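Local coordinates for protein putative polysaccharide binding proteins (DUF1812) (Bacteroides thetaiotaomicron VPI-5482, PDB 3GF8) that is probably a fimbrial assembly or anchor lipoprotein of the bacterial outer membrane, built on a fold common to fimbrial components, at residues 97-100 with 101-105. Numbering follows the deposited sequence.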
loop_
_atom_site.group_PDB
_atom_site.type_symbol
_atom_site.label_atom_id
_atom_site.label_comp_id
_atom_site.label_asym_id
_atom_site.label_seq_id
_atom_site.Cartn_x
_atom_site.Cartn_y
_atom_site.Cartn_z
ATOM N N GLY A 97 -0.299 29.256 6.217
ATOM C CA GLY A 97 0.153 30.477 5.570
ATOM C C GLY A 97 1.619 30.484 5.236
ATOM O O GLY A 97 2.109 31.457 4.639
ATOM N N VAL A 98 2.327 29.418 5.617
ATOM C CA VAL A 98 3.779 29.339 5.436
ATOM C C VAL A 98 4.107 28.085 4.606
ATOM O O VAL A 98 4.697 28.197 3.529
ATOM C CB VAL A 98 4.523 29.411 6.790
ATOM C CG1 VAL A 98 6.036 29.230 6.599
ATOM C CG2 VAL A 98 4.233 30.785 7.502
ATOM N N SER A 99 3.650 26.917 5.045
ATOM C CA SER A 99 3.959 25.669 4.336
ATOM C C SER A 99 3.197 25.503 3.017
ATOM O O SER A 99 2.169 26.101 2.812
ATOM C CB SER A 99 3.663 24.469 5.250
ATOM O OG SER A 99 4.231 24.677 6.544
ATOM N N THR A 100 3.716 24.661 2.121
ATOM C CA THR A 100 3.048 24.316 0.869
ATOM C C THR A 100 3.024 22.790 0.716
ATOM O O THR A 100 3.623 22.081 1.549
ATOM C CB THR A 100 3.797 24.916 -0.304
ATOM O OG1 THR A 100 5.075 24.286 -0.407
ATOM C CG2 THR A 100 3.997 26.427 -0.102
ATOM N N LEU A 101 2.342 22.301 -0.331
ATOM C CA LEU A 101 2.173 20.862 -0.591
ATOM C C LEU A 101 3.463 20.071 -0.525
ATOM O O LEU A 101 3.487 19.010 0.057
ATOM C CB LEU A 101 1.545 20.599 -1.975
ATOM C CG LEU A 101 0.022 20.458 -2.067
ATOM C CD1 LEU A 101 -0.371 20.414 -3.528
ATOM C CD2 LEU A 101 -0.488 19.213 -1.341
ATOM N N THR A 102 4.535 20.594 -1.112
ATOM C CA THR A 102 5.765 19.819 -1.185
ATOM C C THR A 102 6.359 19.596 0.201
ATOM O O THR A 102 7.201 18.714 0.360
ATOM C CB THR A 102 6.787 20.469 -2.129
ATOM O OG1 THR A 102 7.196 21.747 -1.605
ATOM C CG2 THR A 102 6.188 20.666 -3.569
ATOM N N ASP A 103 5.935 20.375 1.207
ATOM C CA ASP A 103 6.356 20.138 2.597
ATOM C C ASP A 103 5.713 18.920 3.257
ATOM O O ASP A 103 6.173 18.476 4.328
ATOM C CB ASP A 103 6.027 21.338 3.492
ATOM C CG ASP A 103 6.861 22.567 3.164
ATOM O OD1 ASP A 103 8.031 22.409 2.785
ATOM O OD2 ASP A 103 6.343 23.699 3.276
ATOM N N LEU A 104 4.604 18.453 2.686
ATOM C CA LEU A 104 3.801 17.378 3.280
ATOM C C LEU A 104 4.388 16.021 2.885
ATOM O O LEU A 104 4.459 15.683 1.692
ATOM C CB LEU A 104 2.336 17.450 2.814
ATOM C CG LEU A 104 1.370 16.504 3.533
ATOM C CD1 LEU A 104 1.376 16.861 4.969
ATOM C CD2 LEU A 104 -0.051 16.570 2.992
ATOM N N LYS A 105 4.828 15.259 3.883
ATOM C CA LYS A 105 5.460 13.981 3.617
ATOM C C LYS A 105 5.011 13.019 4.691
ATOM O O LYS A 105 4.790 13.422 5.808
ATOM C CB LYS A 105 6.963 14.136 3.668
ATOM C CG LYS A 105 7.491 15.252 2.778
ATOM C CD LYS A 105 8.986 15.337 2.839
ATOM C CE LYS A 105 9.475 16.300 1.800
ATOM N NZ LYS A 105 10.807 16.740 2.146
HETATM O O HOH W 1 6.819 24.637 5.830
#
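The carboxylate of Asp103 has the backbone of Thr100 over one face and an ordered water over the other. On the first face, Thr100 N gives its hydrogen to OD2 of Asp103 at 3.0 Å. The bond is nearly straight, at 162°, but it arrives from 38° out of the carboxylate plane; Thr100 O lies on this side too. Ser99 CA sits beside the OD2 edge, close to the plane and 3.3 Å from that oxygen. The water donates to Asp103 OD2 over 2.8 Å and also bonds Ser99 OG, which in turn accepts from Thr95 N. With CG of Asp103 beside its own backbone N (chi1 -68°), the acid reaches back along the chain to the residue that opens the turn.

Two backbone bonds set that turn. Asp103 N donates to Thr100 O at 2.9 Å, and Leu104 N follows with Leu101 O, giving the 3-10 segment 101-103 just after the extended Thr100. Asp103 OD2 accepts from Thr100 N, but no matching bond returns, since Thr100 OG1 stands 4.3 Å from Asp103 N. That hydroxyl instead runs alongside the side chain of Thr102, OG1 to OG1 3.5 Å, both pointing the same way. Leu101 and Leu104 pack on strands 75-83 and 38-44, so the turn seats the connection between strands 89-91 and 105-108 against those two paired antiparallel strands.

The example illustrates how an acid three residues into a turn can satisfy the amide of the residue that opens it. One oxygen, OD2, serves both an N-H and a water, and the donated N-H of Thr100 and the water's hydrogen would be expected to favour the negative charge on OD2.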